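PDB 2VBF: branched-chain alpha-ketoacid decarboxylase from Lactococcus lactis, which probably decarboxylates branched-chain and aromatic alpha-keto acids to aldehydes, using thiamine diphosphate and a magnesium ion. Local coordinates for residues P231-G236 with T255-T260; D297-L302 with N321-L326. All blocks are in the same frame, centred on the assembly; numbering follows the deposited sequence.

In the fold
From the N terminus, the chain enters the central domain's mixed sheet at strand 231-235. It then runs through helices 237-241 and 245-255 and returns as strand 259-261, which closes interaction 1. Strand 276-279 and helix 287-295 follow before strand 298-302. Interaction 2 closes the next loop, where 18 residues without helix or strand lead to segment 321-326. The two loops lie in series and neither nests in the other. The centres of the two contacts are about 10 Å apart. Strands 231-235 and 298-302 are neighbours, with probable hydrogen bonds of Ile234 N with Leu300 O and of Leu302 N with Ile234 O. Together the contacts give four adjacent parallel strands, in the order 259-261, 231-235, 298-302, 323-326.

Interaction 1 of 2, residues P231-G236 with T255-T260; sequences PVVIAG and TKLPIT
A chi1 of -178° at Val233 swings CG1 to the side far from the amide nitrogen, and Ile259 CG1 is placed alike (chi1 -177°). Val233 and Ile259 are bridge partners on one face of the sheet; with these torsions Val233 CG1 meets Ile259 CD1 at 3.9 Å. Ile259 CD1 also reaches Ala235 CB. On the other face, Ile234 and Thr260 run alongside each other in the same direction. Thr260 presents its methyl CG2 to Ile234 CG1 at 3.7 Å. Its OG1 is turned elsewhere and is hydrogen-bonded to the backbone O of Gly278, on the next strand.

The backbones pair in parallel. Val233 uses both its N and its O. Val233 N binds Pro258 O at 2.9 Å. Thr260 N binds Val233 O at 2.9 Å. Ala235 N then reaches Thr260 O at 3.1 Å. This is a right-handed beta-alpha-beta crossover in the central domain of a thiamine diphosphate enzyme. Helix 245-255 covers the face that carries Val233 and Ile259, and its Val248 and Val252 touch Ile259. Helix 287-295 lies against the face of Ile234 and Thr260, with Val293 on Thr260.

Ahead of the paired residues, Pro231 CG and Leu257 CD2 stand 3.3 Å apart, tighter than usual for two carbons. The two side chains meet roughly perpendicular. Leu257 also lays CB against Val233 CG2. The CB, CG and CD atoms of Pro258 crowd round Pro231 O, CG at 3.3 Å. That buried carbonyl has no hydrogen-bond partner in the model. Lys256, with positive phi, makes the turn from the helix into this segment.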
ATOM      1  N   PRO A 231      -3.800 -23.642  39.055  1.00 16.21           N
ATOM      2  CA  PRO A 231      -3.871 -23.625  37.602  1.00 15.92           C
ATOM      3  C   PRO A 231      -3.874 -22.200  37.070  1.00 16.19           C
ATOM      4  O   PRO A 231      -4.288 -21.274  37.770  1.00 14.97           O
ATOM      5  CB  PRO A 231      -5.221 -24.283  37.319  1.00 16.06           C
ATOM      6  CG  PRO A 231      -6.065 -23.876  38.470  1.00 15.25           C
ATOM      7  CD  PRO A 231      -5.118 -23.909  39.663  1.00 15.65           C
ATOM      8  N   VAL A 232      -3.431 -22.024  35.831  1.00 15.18           N
ATOM      9  CA  VAL A 232      -3.607 -20.748  35.146  1.00 15.33           C
ATOM     10  C   VAL A 232      -3.956 -21.028  33.683  1.00 15.36           C
ATOM     11  O   VAL A 232      -3.414 -21.947  33.054  1.00 13.57           O
ATOM     12  CB  VAL A 232      -2.357 -19.825  35.273  1.00 14.89           C
ATOM     13  CG1 VAL A 232      -1.195 -20.356  34.446  1.00 16.45           C
ATOM     14  CG2 VAL A 232      -2.701 -18.366  34.852  1.00 16.46           C
ATOM     15  N   VAL A 233      -4.920 -20.266  33.172  1.00 15.16           N
ATOM     16  CA  VAL A 233      -5.293 -20.309  31.765  1.00 14.50           C
ATOM     17  C   VAL A 233      -4.647 -19.108  31.084  1.00 13.72           C
ATOM     18  O   VAL A 233      -4.640 -18.006  31.633  1.00 13.43           O
ATOM     19  CB  VAL A 233      -6.820 -20.239  31.582  1.00 14.67           C
ATOM     20  CG1 VAL A 233      -7.199 -20.338  30.088  1.00 14.00           C
ATOM     21  CG2 VAL A 233      -7.494 -21.338  32.382  1.00 13.69           C
ATOM     22  N   ILE A 234      -4.068 -19.322  29.908  1.00 14.01           N
ATOM     23  CA  ILE A 234      -3.582 -18.214  29.097  1.00 14.47           C
ATOM     24  C   ILE A 234      -4.358 -18.251  27.772  1.00 15.40           C
ATOM     25  O   ILE A 234      -4.291 -19.243  27.042  1.00 16.64           O
ATOM     26  CB  ILE A 234      -2.048 -18.287  28.834  1.00 15.30           C
ATOM     27  CG1 ILE A 234      -1.273 -18.528  30.138  1.00 15.89           C
ATOM     28  CG2 ILE A 234      -1.570 -17.011  28.115  1.00 13.54           C
ATOM     29  CD1 ILE A 234       0.244 -18.594  29.957  1.00 14.85           C
ATOM     30  N   ALA A 235      -5.120 -17.194  27.482  1.00 14.66           N
ATOM     31  CA  ALA A 235      -5.894 -17.106  26.238  1.00 15.11           C
ATOM     32  C   ALA A 235      -5.186 -16.164  25.260  1.00 14.70           C
ATOM     33  O   ALA A 235      -4.582 -15.173  25.671  1.00 14.12           O
ATOM     34  CB  ALA A 235      -7.309 -16.638  26.506  1.00 14.25           C
ATOM     35  N   GLY A 236      -5.259 -16.488  23.970  1.00 13.82           N
ATOM     36  CA  GLY A 236      -4.580 -15.716  22.939  1.00 14.79           C
ATOM     37  C   GLY A 236      -5.445 -15.387  21.739  1.00 14.21           C
ATOM     38  O   GLY A 236      -6.667 -15.575  21.755  1.00 13.26           O
ATOM     39  N   THR A 255     -15.872 -21.733  36.439  1.00 18.54           N
ATOM     40  CA  THR A 255     -14.829 -22.507  37.145  1.00 19.62           C
ATOM     41  C   THR A 255     -13.951 -21.682  38.100  1.00 19.37           C
ATOM     42  O   THR A 255     -13.218 -22.256  38.908  1.00 18.92           O
ATOM     43  CB  THR A 255     -13.870 -23.179  36.143  1.00 20.15           C
ATOM     44  OG1 THR A 255     -13.223 -22.163  35.362  1.00 20.16           O
ATOM     45  CG2 THR A 255     -14.614 -24.128  35.222  1.00 19.22           C
ATOM     46  N   LYS A 256     -13.999 -20.350  37.964  1.00 18.62           N
ATOM     47  CA  LYS A 256     -13.209 -19.392  38.756  1.00 19.32           C
ATOM     48  C   LYS A 256     -11.704 -19.496  38.513  1.00 17.03           C
ATOM     49  O   LYS A 256     -10.916 -18.996  39.311  1.00 16.62           O
ATOM     50  CB  LYS A 256     -13.512 -19.522  40.261  1.00 20.84           C
ATOM     51  CG  LYS A 256     -14.991 -19.532  40.570  1.00 23.68           C
ATOM     52  CD  LYS A 256     -15.244 -19.426  42.067  1.00 24.21           C
ATOM     53  CE  LYS A 256     -16.747 -19.502  42.388  1.00 26.07           C
ATOM     54  NZ  LYS A 256     -17.360 -20.759  41.856  1.00 29.96           N
ATOM     55  N   LEU A 257     -11.313 -20.117  37.398  1.00 14.98           N
ATOM     56  CA  LEU A 257      -9.894 -20.372  37.127  1.00 15.31           C
ATOM     57  C   LEU A 257      -9.153 -19.065  36.898  1.00 15.11           C
ATOM     58  O   LEU A 257      -9.670 -18.182  36.210  1.00 16.36           O
ATOM     59  CB  LEU A 257      -9.721 -21.272  35.902  1.00 15.70           C
ATOM     60  CG  LEU A 257     -10.073 -22.753  36.082  1.00 16.14           C
ATOM     61  CD1 LEU A 257     -10.295 -23.423  34.729  1.00 16.21           C
ATOM     62  CD2 LEU A 257      -8.980 -23.476  36.890  1.00 16.66           C
ATOM     63  N   PRO A 258      -7.938 -18.924  37.471  1.00 14.07           N
ATOM     64  CA  PRO A 258      -7.109 -17.762  37.140  1.00 13.91           C
ATOM     65  C   PRO A 258      -6.824 -17.711  35.638  1.00 13.88           C
ATOM     66  O   PRO A 258      -6.609 -18.755  35.016  1.00 12.59           O
ATOM     67  CB  PRO A 258      -5.813 -18.007  37.935  1.00 13.70           C
ATOM     68  CG  PRO A 258      -6.208 -18.954  39.019  1.00 13.87           C
ATOM     69  CD  PRO A 258      -7.277 -19.810  38.444  1.00 14.73           C
ATOM     70  N   ILE A 259      -6.871 -16.510  35.071  1.00 13.54           N
ATOM     71  CA  ILE A 259      -6.618 -16.331  33.638  1.00 13.65           C
ATOM     72  C   ILE A 259      -5.844 -15.049  33.339  1.00 12.59           C
ATOM     73  O   ILE A 259      -6.046 -14.003  33.964  1.00 13.14           O
ATOM     74  CB  ILE A 259      -7.935 -16.367  32.796  1.00 14.32           C
ATOM     75  CG1 ILE A 259      -7.631 -16.246  31.286  1.00 16.96           C
ATOM     76  CG2 ILE A 259      -8.902 -15.259  33.229  1.00 12.49           C
ATOM     77  CD1 ILE A 259      -8.707 -16.801  30.386  1.00 15.19           C
ATOM     78  N   THR A 260      -4.944 -15.179  32.371  1.00 14.12           N
ATOM     79  CA  THR A 260      -4.184 -14.072  31.830  1.00 12.63           C
ATOM     80  C   THR A 260      -4.254 -14.161  30.301  1.00 13.23           C
ATOM     81  O   THR A 260      -4.660 -15.183  29.754  1.00 12.62           O
ATOM     82  CB  THR A 260      -2.719 -14.109  32.355  1.00 12.29           C
ATOM     83  OG1 THR A 260      -2.007 -12.951  31.912  1.00 14.59           O
ATOM     84  CG2 THR A 260      -1.987 -15.389  31.938  1.00 10.46           C
TER

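Interaction 2 of 2, residues D297-L302 with N321-L326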
ATOM      1  N   ASP A 297       1.076 -24.640  38.817  1.00 17.34           N
ATOM      2  CA  ASP A 297       1.409 -26.068  38.662  1.00 17.47           C
ATOM      3  C   ASP A 297       0.783 -26.729  37.424  1.00 16.90           C
ATOM      4  O   ASP A 297       1.116 -27.858  37.089  1.00 17.79           O
ATOM      5  CB  ASP A 297       1.097 -26.869  39.939  1.00 18.23           C
ATOM      6  CG  ASP A 297      -0.355 -26.832  40.342  1.00 20.46           C
ATOM      7  OD1 ASP A 297      -1.165 -26.063  39.771  1.00 20.71           O
ATOM      8  OD2 ASP A 297      -0.687 -27.585  41.283  1.00 20.24           O
ATOM      9  N   PHE A 298      -0.114 -26.018  36.749  1.00 15.95           N
ATOM     10  CA  PHE A 298      -0.658 -26.463  35.467  1.00 15.16           C
ATOM     11  C   PHE A 298      -0.989 -25.229  34.647  1.00 14.76           C
ATOM     12  O   PHE A 298      -1.566 -24.284  35.173  1.00 14.57           O
ATOM     13  CB  PHE A 298      -1.919 -27.311  35.646  1.00 15.62           C
ATOM     14  CG  PHE A 298      -2.635 -27.607  34.350  1.00 16.04           C
ATOM     15  CD1 PHE A 298      -2.006 -28.353  33.366  1.00 15.48           C
ATOM     16  CD2 PHE A 298      -3.916 -27.115  34.099  1.00 15.63           C
ATOM     17  CE1 PHE A 298      -2.634 -28.625  32.181  1.00 16.44           C
ATOM     18  CE2 PHE A 298      -4.555 -27.386  32.903  1.00 15.90           C
ATOM     19  CZ  PHE A 298      -3.917 -28.140  31.938  1.00 15.58           C
ATOM     20  N   ILE A 299      -0.626 -25.249  33.367  1.00 14.82           N
ATOM     21  CA  ILE A 299      -0.899 -24.145  32.449  1.00 14.90           C
ATOM     22  C   ILE A 299      -1.704 -24.683  31.272  1.00 14.55           C
ATOM     23  O   ILE A 299      -1.276 -25.637  30.615  1.00 15.36           O
ATOM     24  CB  ILE A 299       0.388 -23.520  31.893  1.00 15.27           C
ATOM     25  CG1 ILE A 299       1.307 -23.052  33.026  1.00 15.18           C
ATOM     26  CG2 ILE A 299       0.045 -22.354  30.939  1.00 15.34           C
ATOM     27  CD1 ILE A 299       2.745 -22.888  32.606  1.00 15.45           C
ATOM     28  N   LEU A 300      -2.858 -24.070  31.022  1.00 14.31           N
ATOM     29  CA  LEU A 300      -3.664 -24.326  29.823  1.00 13.73           C
ATOM     30  C   LEU A 300      -3.581 -23.098  28.906  1.00 13.43           C
ATOM     31  O   LEU A 300      -4.098 -22.017  29.260  1.00 11.85           O
ATOM     32  CB  LEU A 300      -5.118 -24.592  30.208  1.00 14.24           C
ATOM     33  CG  LEU A 300      -6.147 -24.839  29.096  1.00 13.96           C
ATOM     34  CD1 LEU A 300      -5.791 -26.111  28.311  1.00 15.37           C
ATOM     35  CD2 LEU A 300      -7.562 -24.934  29.660  1.00 16.78           C
ATOM     36  N   MET A 301      -2.908 -23.241  27.760  1.00 13.43           N
ATOM     37  CA  MET A 301      -2.868 -22.164  26.759  1.00 14.40           C
ATOM     38  C   MET A 301      -3.882 -22.439  25.654  1.00 14.60           C
ATOM     39  O   MET A 301      -3.902 -23.533  25.065  1.00 14.73           O
ATOM     40  CB  MET A 301      -1.480 -21.997  26.133  1.00 15.55           C
ATOM     41  CG  MET A 301      -0.374 -21.718  27.133  1.00 16.46           C
ATOM     42  SD  MET A 301       0.922 -20.627  26.481  1.00 17.94           S
ATOM     43  CE  MET A 301       1.440 -21.446  24.971  1.00 16.75           C
ATOM     44  N   LEU A 302      -4.719 -21.443  25.378  1.00 13.77           N
ATOM     45  CA  LEU A 302      -5.756 -21.542  24.357  1.00 13.90           C
ATOM     46  C   LEU A 302      -5.509 -20.487  23.293  1.00 15.09           C
ATOM     47  O   LEU A 302      -5.757 -19.307  23.517  1.00 15.03           O
ATOM     48  CB  LEU A 302      -7.131 -21.321  24.973  1.00 14.36           C
ATOM     49  CG  LEU A 302      -7.497 -22.258  26.119  1.00 16.85           C
ATOM     50  CD1 LEU A 302      -8.857 -21.896  26.687  1.00 18.24           C
ATOM     51  CD2 LEU A 302      -7.485 -23.683  25.644  1.00 16.42           C
ATOM     52  N   ASN A 321       6.494 -28.805  30.424  1.00 20.28           N
ATOM     53  CA  ASN A 321       6.251 -30.039  31.181  1.00 20.40           C
ATOM     54  C   ASN A 321       5.001 -29.979  32.060  1.00 20.27           C
ATOM     55  O   ASN A 321       4.507 -31.018  32.492  1.00 19.89           O
ATOM     56  CB  ASN A 321       7.459 -30.388  32.050  1.00 21.58           C
ATOM     57  CG  ASN A 321       8.717 -30.611  31.240  1.00 23.41           C
ATOM     58  OD1 ASN A 321       8.691 -31.280  30.209  1.00 27.52           O
ATOM     59  ND2 ASN A 321       9.827 -30.050  31.702  1.00 26.49           N
ATOM     60  N   LYS A 322       4.505 -28.763  32.304  1.00 19.01           N
ATOM     61  CA  LYS A 322       3.316 -28.525  33.116  1.00 19.95           C
ATOM     62  C   LYS A 322       2.171 -27.943  32.281  1.00 19.11           C
ATOM     63  O   LYS A 322       1.255 -27.337  32.837  1.00 19.18           O
ATOM     64  CB  LYS A 322       3.646 -27.529  34.240  1.00 21.20           C
ATOM     65  CG  LYS A 322       4.769 -27.935  35.173  1.00 24.47           C
ATOM     66  CD  LYS A 322       5.124 -26.783  36.118  1.00 25.00           C
ATOM     67  CE  LYS A 322       6.559 -26.902  36.663  1.00 27.75           C
ATOM     68  NZ  LYS A 322       6.641 -27.408  38.065  1.00 30.35           N
ATOM     69  N   MET A 323       2.205 -28.142  30.962  1.00 17.48           N
ATOM     70  CA  MET A 323       1.320 -27.397  30.061  1.00 18.15           C
ATOM     71  C   MET A 323       0.540 -28.278  29.099  1.00 17.40           C
ATOM     72  O   MET A 323       1.068 -29.270  28.593  1.00 18.45           O
ATOM     73  CB  MET A 323       2.162 -26.417  29.246  1.00 17.80           C
ATOM     74  CG  MET A 323       1.370 -25.489  28.317  1.00 18.44           C
ATOM     75  SD  MET A 323       2.453 -24.523  27.253  1.00 20.31           S
ATOM     76  CE  MET A 323       3.145 -23.357  28.437  1.00 19.66           C
ATOM     77  N   ILE A 324      -0.717 -27.906  28.867  1.00 16.70           N
ATOM     78  CA  ILE A 324      -1.462 -28.323  27.682  1.00 16.66           C
ATOM     79  C   ILE A 324      -1.726 -27.047  26.873  1.00 15.89           C
ATOM     80  O   ILE A 324      -2.375 -26.120  27.367  1.00 14.96           O
ATOM     81  CB  ILE A 324      -2.783 -29.010  28.049  1.00 17.64           C
ATOM     82  CG1 ILE A 324      -2.512 -30.372  28.693  1.00 17.73           C
ATOM     83  CG2 ILE A 324      -3.671 -29.205  26.809  1.00 17.80           C
ATOM     84  CD1 ILE A 324      -3.696 -30.980  29.352  1.00 17.46           C
ATOM     85  N   SER A 325      -1.185 -26.981  25.659  1.00 15.76           N
ATOM     86  CA  SER A 325      -1.453 -25.864  24.758  1.00 15.90           C
ATOM     87  C   SER A 325      -2.293 -26.361  23.584  1.00 16.46           C
ATOM     88  O   SER A 325      -2.059 -27.457  23.063  1.00 16.66           O
ATOM     89  CB  SER A 325      -0.158 -25.191  24.277  1.00 17.20           C
ATOM     90  OG  SER A 325       0.602 -26.023  23.424  1.00 18.11           O
ATOM     91  N   LEU A 326      -3.288 -25.564  23.218  1.00 16.41           N
ATOM     92  CA  LEU A 326      -4.141 -25.821  22.074  1.00 16.87           C
ATOM     93  C   LEU A 326      -4.052 -24.626  21.127  1.00 17.02           C
ATOM     94  O   LEU A 326      -4.238 -23.478  21.544  1.00 16.94           O
ATOM     95  CB  LEU A 326      -5.587 -26.013  22.521  1.00 18.26           C
ATOM     96  CG  LEU A 326      -5.823 -27.148  23.525  1.00 21.23           C
ATOM     97  CD1 LEU A 326      -7.281 -27.162  23.959  1.00 22.09           C
ATOM     98  CD2 LEU A 326      -5.402 -28.483  22.929  1.00 21.82           C
TER
HETATM   99  O   HOH W   1       0.881 -29.954  35.104  1.00 32.80           O
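Ile299 and Met301 each use N and O toward strand 323-326, giving four backbone bonds. Ile299 N binds Lys322 O at 2.9 Å, and Ile324 N returns to Ile299 O. Met301 N binds Ile324 O at 3.0 Å, and Leu326 N closes the ladder on Met301 O at 2.8 Å. The strands run parallel, their axes 5° apart.

On one face, Met301 and Met323 cross obliquely. Met301 CE lies 4.0 Å from Met323 SD. Met323 CE meets Ile299 CG2. Met301 CB rests on Ser325 CB. On the other face, the Phe298 ring turns an edge to Ile324, whose CD1 is 3.8 Å from CE1. CG of Phe298 is anti to the backbone N (chi1 171°), and the ring comes back toward the neighbouring strand. Leu300 CD1 touches Ile324 CG2, and Leu302 lies alongside Leu326.

The pair sits in the central domain's mixed sheet, between strand 231-235 and antiparallel strand 331-333. Helix 212-227 backs this second face: its Ile221 touches Leu300 and Ile324, and Leu225 touches Phe298. The Asp297 carboxylate takes hydrogen bonds from the backbone N of Gln229 and Lys230, which ties the residue just ahead of Phe298 to the loop after that helix. A water donates to Asp297 O at 2.9 Å and weakly to Lys322 O. The backbone bonds therefore set the register, and the side chains add apolar cover on both faces.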